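Local coordinates for protein xylulokinase (Brucella ovis, PDB 5VM1) that probably catalyses the ATP-dependent phosphorylation of D-xylulose to D-xylulose 5-phosphate, as an FGGY-family carbohydrate kinase, at residues R125-N130 with A195-K200; S175-S180 with G189-S194; H258-L263 with V268-N273; H285-A290 with T294-G299; A437-L442 with T452-P457. All blocks are in the same frame, centred on the assembly; numbering follows the deposited sequence.

Contact 1: R125-N130 with A195-K200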
# COMPACT_ATOMS: atom_id res chain seq x y z
N ARG A 125 -4.05 16.26 -11.66
CA ARG A 125 -5.08 15.86 -10.70
C ARG A 125 -6.41 15.62 -11.37
O ARG A 125 -7.21 14.81 -10.87
CB ARG A 125 -5.27 16.83 -9.56
CG ARG A 125 -5.74 18.18 -9.93
CD ARG A 125 -4.69 19.08 -9.39
NE ARG A 125 -3.57 18.25 -8.96
CZ ARG A 125 -3.22 18.10 -7.70
NH1 ARG A 125 -3.90 18.75 -6.77
NH2 ARG A 125 -2.21 17.32 -7.40
N ALA A 126 -6.70 16.34 -12.45
CA ALA A 126 -7.96 16.13 -13.15
C ALA A 126 -8.02 14.74 -13.76
O ALA A 126 -9.05 14.05 -13.67
CB ALA A 126 -8.14 17.22 -14.19
N ILE A 127 -6.93 14.28 -14.36
CA ILE A 127 -6.94 12.98 -15.03
C ILE A 127 -6.60 11.84 -14.07
O ILE A 127 -7.21 10.77 -14.13
CB ILE A 127 -5.99 13.02 -16.25
CG1 ILE A 127 -6.49 14.09 -17.24
CG2 ILE A 127 -5.93 11.67 -16.94
CD1 ILE A 127 -5.68 14.22 -18.54
N THR A 128 -5.64 12.01 -13.16
CA THR A 128 -5.33 10.92 -12.23
C THR A 128 -6.14 10.97 -10.94
O THR A 128 -6.27 9.93 -10.28
CB THR A 128 -3.85 10.94 -11.82
OG1 THR A 128 -3.64 11.97 -10.85
CG2 THR A 128 -2.89 11.12 -12.98
N GLY A 129 -6.67 12.13 -10.56
CA GLY A 129 -7.30 12.30 -9.26
C GLY A 129 -6.37 12.30 -8.06
O GLY A 129 -6.84 12.22 -6.93
N ASN A 130 -5.05 12.40 -8.27
CA ASN A 130 -4.08 12.29 -7.19
C ASN A 130 -3.02 13.38 -7.30
O ASN A 130 -2.73 13.91 -8.38
CB ASN A 130 -3.39 10.91 -7.16
CG ASN A 130 -4.38 9.76 -6.97
OD1 ASN A 130 -4.85 9.52 -5.87
ND2 ASN A 130 -4.66 9.01 -8.05
N ALA A 195 -3.15 9.65 -23.02
CA ALA A 195 -2.13 10.07 -23.97
C ALA A 195 -1.60 11.45 -23.61
O ALA A 195 -0.41 11.74 -23.81
CB ALA A 195 -2.67 10.04 -25.39
N GLU A 196 -2.47 12.33 -23.11
CA GLU A 196 -2.07 13.69 -22.77
C GLU A 196 -0.97 13.69 -21.70
O GLU A 196 0.02 14.42 -21.84
CB GLU A 196 -3.29 14.50 -22.32
CG GLU A 196 -3.00 15.97 -21.97
CD GLU A 196 -4.24 16.76 -21.53
OE1 GLU A 196 -5.36 16.19 -21.54
OE2 GLU A 196 -4.11 17.97 -21.22
N LEU A 197 -1.12 12.87 -20.66
CA LEU A 197 -0.13 12.83 -19.57
C LEU A 197 1.16 12.15 -20.02
O LEU A 197 2.26 12.53 -19.58
CB LEU A 197 -0.70 12.09 -18.36
CG LEU A 197 -1.96 12.63 -17.68
CD1 LEU A 197 -2.33 11.78 -16.47
CD2 LEU A 197 -1.80 14.12 -17.29
N LEU A 198 1.05 11.11 -20.85
CA LEU A 198 2.23 10.43 -21.37
C LEU A 198 3.09 11.37 -22.20
O LEU A 198 4.32 11.41 -22.06
CB LEU A 198 1.80 9.21 -22.18
CG LEU A 198 1.35 7.99 -21.36
CD1 LEU A 198 0.67 6.98 -22.26
CD2 LEU A 198 2.49 7.34 -20.57
N ALA A 199 2.46 12.15 -23.09
CA ALA A 199 3.21 13.10 -23.91
C ALA A 199 3.95 14.14 -23.07
O ALA A 199 5.05 14.58 -23.45
CB ALA A 199 2.27 13.80 -24.87
N LYS A 200 3.38 14.53 -21.92
CA LYS A 200 3.97 15.57 -21.07
C LYS A 200 5.22 15.09 -20.35
O LYS A 200 6.00 15.91 -19.85
CB LYS A 200 2.92 16.01 -20.04
CG LYS A 200 1.73 16.71 -20.65
CD LYS A 200 0.70 17.22 -19.65
CE LYS A 200 -0.05 18.38 -20.28
NZ LYS A 200 -1.07 18.94 -19.39

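Contact 2: S175-S180 with G189-S194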
# COMPACT_ATOMS: atom_id res chain seq x y z
N SER A 175 -0.17 -4.89 -17.32
CA SER A 175 -0.34 -4.37 -15.98
C SER A 175 -1.83 -4.34 -15.64
O SER A 175 -2.68 -4.35 -16.53
CB SER A 175 0.23 -2.96 -15.87
OG SER A 175 0.38 -2.56 -14.53
N ASP A 176 -2.13 -4.23 -14.34
CA ASP A 176 -3.51 -4.15 -13.87
C ASP A 176 -3.85 -2.70 -13.54
O ASP A 176 -2.98 -1.83 -13.46
CB ASP A 176 -3.75 -5.06 -12.65
CG ASP A 176 -3.31 -4.41 -11.32
OD1 ASP A 176 -2.08 -4.28 -11.11
OD2 ASP A 176 -4.17 -4.06 -10.49
N MET A 177 -5.16 -2.43 -13.39
CA MET A 177 -5.62 -1.06 -13.19
C MET A 177 -5.07 -0.43 -11.90
O MET A 177 -4.68 0.74 -11.91
CB MET A 177 -7.14 -1.00 -13.20
CG MET A 177 -7.74 -1.38 -14.53
SD MET A 177 -7.08 -0.41 -15.91
CE MET A 177 -7.80 -1.28 -17.29
N SER A 178 -5.02 -1.21 -10.80
CA SER A 178 -4.71 -0.63 -9.49
C SER A 178 -3.25 -0.22 -9.39
O SER A 178 -2.92 0.77 -8.74
CB SER A 178 -5.04 -1.62 -8.36
OG SER A 178 -4.07 -2.64 -8.22
N ASP A 179 -2.38 -0.98 -10.03
CA ASP A 179 -0.97 -0.65 -9.99
C ASP A 179 -0.68 0.50 -10.94
O ASP A 179 0.13 1.38 -10.63
CB ASP A 179 -0.16 -1.90 -10.36
CG ASP A 179 1.13 -2.06 -9.54
OD1 ASP A 179 1.54 -1.16 -8.75
OD2 ASP A 179 1.71 -3.16 -9.66
N SER A 180 -1.38 0.53 -12.06
CA SER A 180 -1.11 1.56 -13.04
C SER A 180 -1.72 2.91 -12.68
O SER A 180 -1.21 3.94 -13.14
CB SER A 180 -1.59 1.06 -14.40
OG SER A 180 -0.60 0.19 -14.93
N GLY A 189 -10.46 7.43 -13.56
CA GLY A 189 -11.89 7.25 -13.71
C GLY A 189 -12.28 6.47 -14.94
O GLY A 189 -13.30 5.77 -14.93
N ALA A 190 -11.49 6.56 -16.00
CA ALA A 190 -11.76 5.87 -17.25
C ALA A 190 -11.08 4.51 -17.36
O ALA A 190 -11.38 3.77 -18.30
CB ALA A 190 -11.32 6.74 -18.44
N ARG A 191 -10.15 4.17 -16.45
CA ARG A 191 -9.43 2.89 -16.47
C ARG A 191 -8.67 2.68 -17.78
O ARG A 191 -8.63 1.59 -18.35
CB ARG A 191 -10.40 1.74 -16.18
CG ARG A 191 -11.16 1.95 -14.89
CD ARG A 191 -12.09 0.82 -14.57
NE ARG A 191 -11.48 -0.30 -13.83
CZ ARG A 191 -11.40 -0.36 -12.50
NH1 ARG A 191 -11.85 0.65 -11.77
NH2 ARG A 191 -10.89 -1.44 -11.91
N ARG A 192 -8.06 3.74 -18.29
CA ARG A 192 -7.34 3.69 -19.55
C ARG A 192 -6.14 4.61 -19.40
O ARG A 192 -6.14 5.52 -18.57
CB ARG A 192 -8.26 4.11 -20.76
N TRP A 193 -5.12 4.40 -20.24
CA TRP A 193 -3.99 5.33 -20.28
C TRP A 193 -4.42 6.71 -20.79
O TRP A 193 -5.35 6.85 -21.59
CB TRP A 193 -2.87 4.78 -21.19
CG TRP A 193 -2.13 3.55 -20.64
CD1 TRP A 193 -2.01 2.32 -21.24
CD2 TRP A 193 -1.40 3.47 -19.41
NE1 TRP A 193 -1.27 1.48 -20.44
CE2 TRP A 193 -0.88 2.16 -19.32
CE3 TRP A 193 -1.13 4.37 -18.38
CZ2 TRP A 193 -0.11 1.74 -18.23
CZ3 TRP A 193 -0.36 3.95 -17.29
CH2 TRP A 193 0.12 2.65 -17.22
N SER A 194 -3.73 7.73 -20.30
CA SER A 194 -3.93 9.10 -20.77
C SER A 194 -2.80 9.44 -21.75
O SER A 194 -1.63 9.51 -21.36
CB SER A 194 -3.93 10.09 -19.60
OG SER A 194 -3.86 11.43 -20.07

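Contact 3: H258-L263 with V268-N273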
# COMPACT_ATOMS: atom_id res chain seq x y z
N HIS A 258 -16.37 -0.56 3.03
CA HIS A 258 -15.50 -1.43 3.80
C HIS A 258 -14.09 -0.87 3.82
O HIS A 258 -13.56 -0.43 2.79
CB HIS A 258 -15.50 -2.83 3.22
CG HIS A 258 -16.74 -3.60 3.54
ND1 HIS A 258 -16.72 -4.79 4.24
CD2 HIS A 258 -18.04 -3.34 3.27
CE1 HIS A 258 -17.96 -5.23 4.39
NE2 HIS A 258 -18.78 -4.37 3.81
N ALA A 259 -13.47 -0.87 5.01
CA ALA A 259 -12.19 -0.21 5.18
C ALA A 259 -11.28 -1.00 6.11
O ALA A 259 -11.73 -1.71 7.01
CB ALA A 259 -12.37 1.22 5.68
N PHE A 260 -9.98 -0.86 5.88
CA PHE A 260 -9.00 -1.32 6.84
C PHE A 260 -8.05 -0.18 7.18
O PHE A 260 -7.73 0.66 6.34
CB PHE A 260 -8.23 -2.56 6.35
CG PHE A 260 -7.18 -2.28 5.29
CD1 PHE A 260 -5.98 -1.64 5.59
CD2 PHE A 260 -7.34 -2.78 3.99
CE1 PHE A 260 -5.01 -1.42 4.62
CE2 PHE A 260 -6.37 -2.58 3.01
CZ PHE A 260 -5.20 -1.91 3.32
N VAL A 261 -7.57 -0.20 8.41
CA VAL A 261 -6.54 0.72 8.87
C VAL A 261 -5.30 -0.09 9.21
O VAL A 261 -5.38 -1.09 9.93
CB VAL A 261 -6.99 1.57 10.08
CG1 VAL A 261 -7.48 0.68 11.23
CG2 VAL A 261 -5.88 2.54 10.50
N SER A 262 -4.17 0.32 8.68
CA SER A 262 -2.90 -0.36 8.84
C SER A 262 -2.00 0.47 9.75
O SER A 262 -1.60 1.58 9.40
CB SER A 262 -2.25 -0.58 7.48
OG SER A 262 -0.93 -1.03 7.64
N LEU A 263 -1.69 -0.06 10.93
CA LEU A 263 -0.81 0.64 11.86
C LEU A 263 0.62 0.17 11.65
O LEU A 263 1.30 -0.31 12.56
CB LEU A 263 -1.24 0.42 13.30
CG LEU A 263 -2.62 1.03 13.56
CD1 LEU A 263 -3.11 0.63 14.91
CD2 LEU A 263 -2.62 2.53 13.39
N VAL A 268 -2.10 3.67 7.12
CA VAL A 268 -2.88 3.69 5.89
C VAL A 268 -4.33 3.38 6.24
O VAL A 268 -4.62 2.39 6.91
CB VAL A 268 -2.37 2.69 4.83
CG1 VAL A 268 -3.32 2.63 3.69
CG2 VAL A 268 -1.01 3.14 4.32
N LEU A 269 -5.23 4.22 5.74
CA LEU A 269 -6.66 4.01 5.84
C LEU A 269 -7.13 3.69 4.42
O LEU A 269 -7.04 4.55 3.54
CB LEU A 269 -7.35 5.25 6.39
CG LEU A 269 -8.85 5.21 6.66
CD1 LEU A 269 -9.13 4.22 7.80
CD2 LEU A 269 -9.35 6.58 7.01
N PHE A 270 -7.56 2.45 4.18
CA PHE A 270 -7.92 1.96 2.85
C PHE A 270 -9.41 1.72 2.82
O PHE A 270 -9.93 0.92 3.61
CB PHE A 270 -7.20 0.66 2.51
CG PHE A 270 -7.46 0.15 1.09
CD1 PHE A 270 -8.69 -0.37 0.72
CD2 PHE A 270 -6.43 0.17 0.13
CE1 PHE A 270 -8.90 -0.85 -0.56
CE2 PHE A 270 -6.63 -0.30 -1.15
CZ PHE A 270 -7.87 -0.82 -1.50
N ALA A 271 -10.09 2.37 1.89
CA ALA A 271 -11.52 2.22 1.73
C ALA A 271 -11.82 1.83 0.29
O ALA A 271 -11.36 2.48 -0.65
CB ALA A 271 -12.23 3.54 2.08
N ALA A 272 -12.61 0.76 0.12
CA ALA A 272 -13.05 0.37 -1.20
C ALA A 272 -14.25 1.21 -1.64
O ALA A 272 -15.11 1.54 -0.82
CB ALA A 272 -13.40 -1.12 -1.21
N ASN A 273 -14.28 1.57 -2.94
CA ASN A 273 -15.32 2.43 -3.53
C ASN A 273 -16.05 1.78 -4.71
O ASN A 273 -15.44 1.10 -5.54
CB ASN A 273 -14.77 3.77 -4.04
CG ASN A 273 -14.03 4.58 -2.99
OD1 ASN A 273 -13.11 5.32 -3.31
ND2 ASN A 273 -14.43 4.45 -1.73

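Contact 4: H285-A290 with T294-G299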
# COMPACT_ATOMS: atom_id res chain seq x y z
N HIS A 285 -5.58 9.67 -1.66
CA HIS A 285 -5.34 8.96 -2.91
C HIS A 285 -6.60 8.24 -3.36
O HIS A 285 -7.35 7.70 -2.53
CB HIS A 285 -4.18 7.97 -2.77
CG HIS A 285 -2.86 8.65 -2.62
ND1 HIS A 285 -2.35 9.50 -3.59
CD2 HIS A 285 -1.99 8.71 -1.59
CE1 HIS A 285 -1.19 10.00 -3.18
NE2 HIS A 285 -0.96 9.54 -1.96
N ALA A 286 -6.86 8.25 -4.67
CA ALA A 286 -7.96 7.51 -5.27
C ALA A 286 -7.40 6.72 -6.45
O ALA A 286 -6.94 7.30 -7.44
CB ALA A 286 -9.10 8.41 -5.74
N PHE A 287 -7.46 5.40 -6.33
CA PHE A 287 -6.89 4.50 -7.31
C PHE A 287 -7.94 3.47 -7.70
O PHE A 287 -8.87 3.19 -6.93
CB PHE A 287 -5.67 3.74 -6.76
CG PHE A 287 -4.50 4.60 -6.40
CD1 PHE A 287 -4.05 5.59 -7.25
CD2 PHE A 287 -3.80 4.37 -5.22
CE1 PHE A 287 -2.93 6.36 -6.91
CE2 PHE A 287 -2.69 5.13 -4.88
CZ PHE A 287 -2.25 6.13 -5.73
N CYS A 288 -7.72 2.85 -8.86
CA CYS A 288 -8.50 1.67 -9.22
C CYS A 288 -8.21 0.54 -8.24
O CYS A 288 -7.10 0.41 -7.71
CB CYS A 288 -8.16 1.20 -10.64
SG CYS A 288 -8.33 2.45 -11.94
N HIS A 289 -9.22 -0.28 -8.00
CA HIS A 289 -9.03 -1.50 -7.23
C HIS A 289 -8.59 -2.63 -8.17
O HIS A 289 -8.43 -2.44 -9.37
CB HIS A 289 -10.31 -1.88 -6.50
CG HIS A 289 -10.08 -2.62 -5.22
ND1 HIS A 289 -9.05 -3.51 -5.05
CD2 HIS A 289 -10.79 -2.64 -4.06
CE1 HIS A 289 -9.12 -4.05 -3.85
NE2 HIS A 289 -10.17 -3.54 -3.23
N ALA A 290 -8.35 -3.81 -7.61
CA ALA A 290 -8.00 -4.94 -8.46
C ALA A 290 -9.21 -5.55 -9.11
O ALA A 290 -9.06 -6.45 -9.95
CB ALA A 290 -7.27 -6.02 -7.66
N THR A 294 -14.44 -1.18 -9.95
CA THR A 294 -14.20 -0.97 -8.52
C THR A 294 -12.99 -0.06 -8.32
O THR A 294 -12.00 -0.18 -9.04
CB THR A 294 -14.00 -2.32 -7.81
OG1 THR A 294 -15.11 -3.18 -8.09
CG2 THR A 294 -13.86 -2.13 -6.34
N TRP A 295 -13.08 0.85 -7.36
CA TRP A 295 -12.02 1.80 -7.04
C TRP A 295 -11.69 1.70 -5.56
O TRP A 295 -12.27 0.89 -4.83
CB TRP A 295 -12.43 3.24 -7.39
CG TRP A 295 -12.30 3.56 -8.83
CD1 TRP A 295 -11.27 4.25 -9.43
CD2 TRP A 295 -13.21 3.20 -9.88
NE1 TRP A 295 -11.49 4.33 -10.79
CE2 TRP A 295 -12.67 3.71 -11.09
CE3 TRP A 295 -14.42 2.50 -9.91
CZ2 TRP A 295 -13.31 3.53 -12.31
CZ3 TRP A 295 -15.05 2.32 -11.12
CH2 TRP A 295 -14.50 2.84 -12.30
N HIS A 296 -10.76 2.54 -5.11
CA HIS A 296 -10.52 2.68 -3.68
C HIS A 296 -9.87 4.01 -3.36
O HIS A 296 -9.19 4.62 -4.19
CB HIS A 296 -9.66 1.54 -3.12
CG HIS A 296 -8.20 1.68 -3.39
ND1 HIS A 296 -7.34 2.35 -2.55
CD2 HIS A 296 -7.43 1.19 -4.40
CE1 HIS A 296 -6.11 2.29 -3.04
NE2 HIS A 296 -6.14 1.59 -4.16
N GLN A 297 -10.03 4.40 -2.10
CA GLN A 297 -9.38 5.56 -1.53
C GLN A 297 -8.29 5.13 -0.55
O GLN A 297 -8.33 4.05 0.04
CB GLN A 297 -10.40 6.45 -0.82
CG GLN A 297 -11.12 7.36 -1.76
CD GLN A 297 -12.49 7.74 -1.29
OE1 GLN A 297 -13.06 7.11 -0.39
NE2 GLN A 297 -13.03 8.80 -1.87
N MET A 298 -7.32 6.01 -0.36
CA MET A 298 -6.21 5.73 0.53
C MET A 298 -5.86 7.01 1.26
O MET A 298 -5.53 8.01 0.63
CB MET A 298 -5.00 5.20 -0.24
CG MET A 298 -4.51 3.86 0.23
SD MET A 298 -2.84 3.52 -0.32
CE MET A 298 -3.00 3.27 -2.07
N GLY A 299 -6.04 7.01 2.58
CA GLY A 299 -5.52 8.07 3.42
C GLY A 299 -4.20 7.62 4.00
O GLY A 299 -4.07 6.49 4.48

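Contact 5: A437-L442 with T452-P457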
# COMPACT_ATOMS: atom_id res chain seq x y z
N ALA A 437 -2.83 -11.86 -3.67
CA ALA A 437 -2.30 -12.32 -4.94
C ALA A 437 -2.73 -13.77 -5.22
O ALA A 437 -3.22 -14.08 -6.31
CB ALA A 437 -0.78 -12.16 -4.92
N ALA A 438 -2.62 -14.66 -4.23
CA ALA A 438 -3.11 -16.02 -4.44
C ALA A 438 -4.58 -16.01 -4.81
O ALA A 438 -4.99 -16.65 -5.78
CB ALA A 438 -2.89 -16.86 -3.18
N ARG A 439 -5.38 -15.22 -4.09
CA ARG A 439 -6.80 -15.09 -4.40
C ARG A 439 -7.03 -14.58 -5.82
O ARG A 439 -7.91 -15.08 -6.53
CB ARG A 439 -7.47 -14.17 -3.38
CG ARG A 439 -7.86 -14.85 -2.10
CD ARG A 439 -8.52 -13.89 -1.15
NE ARG A 439 -9.46 -14.59 -0.30
CZ ARG A 439 -10.22 -13.99 0.61
NH1 ARG A 439 -10.16 -12.68 0.77
NH2 ARG A 439 -11.06 -14.70 1.33
N LEU A 440 -6.24 -13.58 -6.26
CA LEU A 440 -6.43 -13.10 -7.63
C LEU A 440 -6.07 -14.20 -8.63
O LEU A 440 -6.76 -14.40 -9.63
CB LEU A 440 -5.60 -11.83 -7.85
CG LEU A 440 -6.12 -10.56 -7.15
CD1 LEU A 440 -5.16 -9.37 -7.20
CD2 LEU A 440 -7.48 -10.12 -7.67
N GLY A 441 -5.04 -14.99 -8.32
CA GLY A 441 -4.75 -16.14 -9.16
C GLY A 441 -5.89 -17.13 -9.20
O GLY A 441 -6.22 -17.67 -10.26
N LEU A 442 -6.56 -17.34 -8.05
CA LEU A 442 -7.70 -18.26 -8.03
C LEU A 442 -8.84 -17.70 -8.87
O LEU A 442 -9.53 -18.45 -9.57
CB LEU A 442 -8.18 -18.51 -6.60
CG LEU A 442 -9.38 -19.43 -6.28
CD1 LEU A 442 -9.28 -19.89 -4.84
CD2 LEU A 442 -10.77 -18.81 -6.50
N THR A 452 -17.11 -12.98 -4.71
CA THR A 452 -17.37 -14.16 -3.90
C THR A 452 -16.09 -14.81 -3.40
O THR A 452 -16.14 -15.58 -2.45
CB THR A 452 -18.21 -15.20 -4.67
OG1 THR A 452 -17.44 -15.83 -5.70
CG2 THR A 452 -19.40 -14.52 -5.30
N ILE A 453 -14.94 -14.47 -3.96
CA ILE A 453 -13.68 -15.07 -3.52
C ILE A 453 -13.02 -14.25 -2.41
O ILE A 453 -12.59 -14.79 -1.40
CB ILE A 453 -12.74 -15.25 -4.73
CG1 ILE A 453 -13.41 -16.13 -5.78
CG2 ILE A 453 -11.43 -15.85 -4.30
CD1 ILE A 453 -13.98 -17.42 -5.22
N CYS A 454 -12.96 -12.93 -2.58
CA CYS A 454 -12.27 -12.04 -1.65
C CYS A 454 -13.15 -11.73 -0.44
O CYS A 454 -13.66 -10.62 -0.27
CB CYS A 454 -11.85 -10.77 -2.37
SG CYS A 454 -10.70 -11.04 -3.73
N THR A 455 -13.26 -12.73 0.45
CA THR A 455 -14.07 -12.68 1.66
C THR A 455 -13.26 -12.14 2.83
O THR A 455 -12.02 -12.23 2.84
CB THR A 455 -14.62 -14.08 2.01
OG1 THR A 455 -13.54 -15.00 2.22
CG2 THR A 455 -15.54 -14.63 0.90
N PRO A 456 -13.90 -11.54 3.83
CA PRO A 456 -13.15 -11.10 5.02
C PRO A 456 -12.70 -12.31 5.82
O PRO A 456 -13.28 -13.40 5.71
CB PRO A 456 -14.18 -10.26 5.80
CG PRO A 456 -15.52 -10.76 5.32
CD PRO A 456 -15.32 -11.15 3.87
N PRO A 457 -11.63 -12.17 6.59
CA PRO A 457 -11.20 -13.29 7.44
C PRO A 457 -12.08 -13.39 8.67
O PRO A 457 -12.90 -12.52 8.96
CB PRO A 457 -9.76 -12.92 7.82
CG PRO A 457 -9.73 -11.41 7.70
CD PRO A 457 -10.65 -11.08 6.56

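Contact 1: R125-N130 with A195-K200
I127 and L197 mark the nearest approach of the two backbones, with their CA atoms 8.2 Å apart. This is apolar helix-helix packing in the N-terminal part of an FGGY kinase: the last turn of helix 122-128 rests on the helix that begins at A195. G129 is where segment 125-130 leaves helical geometry, at a phi of 72°. T128 OG1 accepts from N130 N at 3.0 Å, an ST turn just past the helix end, and is also hydrogen-bonded to the carbonyl of F124. With OG1 so occupied, the methyl CG2 is the branch that T128 turns to the other helix.

L197 answers with CD1, which meets both T128 CG2 and I127 CG2 at 3.6 Å. The side chains of I127 and L197 run alongside each other with opposite headings, bringing I127 CD1 to 4.1 Å from L197 CD2. E196 lies at the exposed margin, its chain extended and CG anti to the backbone N (chi1 -178°). Its OE2 forms a long salt bridge with K200 NZ, and K200 is also paired with D121. The other carboxylate oxygen, E196 OE1, lies 3.6 Å from the end methyl I127 CD1.

Contact 2: S175-S180 with G189-S194
R191 is the first residue of 189-194 to touch the other segment, and its CA lies 6.4 Å from that of M177. The two side chains cross at about a right angle. M177 is bent at chi2, which folds its SD and CE over the backbone of R191, with SD 3.5 Å from R191 O. Farther along the arginine, NE lies 4.0 Å from M177 CG, which is oblique to the guanidinium. The arginine chain bends at chi3 (87°), and its guanidinium pairs with E213, while R191 NH1 donates to the carbonyl of T294.

M177 is also the first residue of the short helix 177-180, and the preceding D176 is its N-cap. D176 OD2 takes two donors: S178 OG at 2.7 Å, on the syn lone pair, and S178 N at 3.0 Å, which comes from above the carboxylate plane. K162 forms salt bridges with both D176 and D179.

Past R191 the chain enters strand 192-193, which pairs antiparallel with strand 186-187. W193 CH2 comes to 3.4 Å from S180 OG, which lies obliquely to the ring, while W193 NE1 is hydrogen-bonded to P209 O. S180 OG donates to S175 OG at 2.9 Å, and S175 OG is also bonded to D163. Last in the walk, S194 occupies the N-cap position of the next helix, its OG bonded to L197 N.

Contact 3: H258-L263 with V268-N273
F260 and F270 sit directly across from each other as an antiparallel hydrogen-bonded pair, with CA atoms 5.3 Å apart. Following F260 outward, CB rises from the sheet on the same face as V268 and F270. Chi1 (75°) sets CG between the backbone N and the carbonyl carbon, which leans the ring over the partner strand. CG and CD1 each stand 4.0 Å from F270 CB. CD2 is somewhat nearer to that carbon, and CE1 also comes to 4.5 Å from V268 CG1. CE2 reaches 3.5 Å from F270 CG, and CZ, the tip, is 3.4 Å from F270 CB. The methylene of F270 therefore lies over one face of the F260 ring, a CH-pi contact 17° off the ring normal. The two rings are nearly parallel but displaced, with little overlap. F270 instead stacks on H296 and meets H289 edge-to-face.

On the opposite face A259 pairs with A271, and V261 CB packs on L269 CD1; I382 and L389 of helix 367-390 lie against this face. Five backbone hydrogen bonds join the two strands, that from F270 N to F260 O being nearly straight. Such alternation of hydrogen-bonded and non-hydrogen-bonded pairs, with strand directions at 166°, is that of a regular antiparallel beta hairpin, here at the centre of the mixed sheet of the C-terminal FGGY domain.

Contact 4: H285-A290 with T294-G299
F287 and H296 lie in the tightly packed part of this beta hairpin, where two hydrogen-bonded antiparallel pairs, F287 with H296 and H285 with M298, lock the strands. H296 N to F287 O, at 2.7 Å, is one of four backbone bonds there. Side chains close over the same face. Chi1 of 78° folds the H296 ring back over the partner strand and brings NE2 to 3.4 Å from F287 CB, the two ring planes standing at 66°. M298 CE comes to the edge of the F287 ring, near its plane, 3.4 Å from CE2. Buried H289 belongs to this packed part too. Its N donates to T294 O at 3.0 Å, from 38° above the carbonyl plane, and T294 CG2 lies 3.6 Å from H289 CB.

The looser side is that of C288 and W295, a non-hydrogen-bonded pair whose side chains diverge. C288 SG sits obliquely 4.5 Å from the centroid of the five-membered ring of W295, which is partly exposed.

The face of the H289 ring receives the edge of H296. H289 ND1 accepts from A290 N at 2.7 Å, and NE2 is hydrogen-bonded to T253 O. An accepting ND1 opposite a carbonyl-bound NE2 implies that the ring proton probably sits on NE2, both nitrogens being satisfied and the ring's rotation fixed.

Contact 5: A437-L442 with T452-P457
The guanidinium of R439 carries backbone atoms of 452-457 on one face and at its edge. Over that face lie I453 O, 3.0 Å above the plane, and C454 CA, 3.3 Å above it, both offset toward the rim. At the edge, only 1° out of the plane, is T455 O, gripped end-on by two nitrogens. NH1 donates to it at 2.8 Å on a lone pair of the carbonyl, in its plane, whereas NH2 arrives at 3.1 Å, tilted from the carbonyl plane. A weak bond from NH2 to T455 OG1 adds to this. The R439 chain is extended from CG to NE, carrying the flat group well beyond its own helix, and its remaining donors are used too: NE bonds to Q29 and NH1 also to C249 O.

C454, under the guanidinium, is the centre of an inverse gamma turn closed by T455 N to I453 O at 2.8 Å. That bend presents the carbonyl of T455 to the arginine. Beside it, L442 CD2 meets I453 CD1 at 3.7 Å.

R439 and L442 thus fasten helix 433-446 to the segment leaving helix 450-453, and through C249, near the end of helix 243-251, the arginine also joins that helix, which C454 touches as well.

Overall arrangement
Contacts 1 and 2 belong to the N-terminal FGGY domain and contacts 3 and 4 to the C-terminal one, with contact 5 last along the chain. Contact 2 lies, in sequence, between the two segments of contact 1, and helix 195-200 directly follows strand 192-193; their centres are 11 Å apart. Contacts 3 and 4 are successive hairpins of one mixed sheet, centres 10 Å apart, joined where strands 267-273 and 295-301 are neighbours. Contact 4 is the hub: N130 of contact 1 bonds to A286, and R191 of contact 2 to T294. The two domains are thus bridged close to predicted substrate-binding M87. Contact 5 is farthest from contact 1, about 31 Å between centres, but touches contact 4, L440 packing on A290.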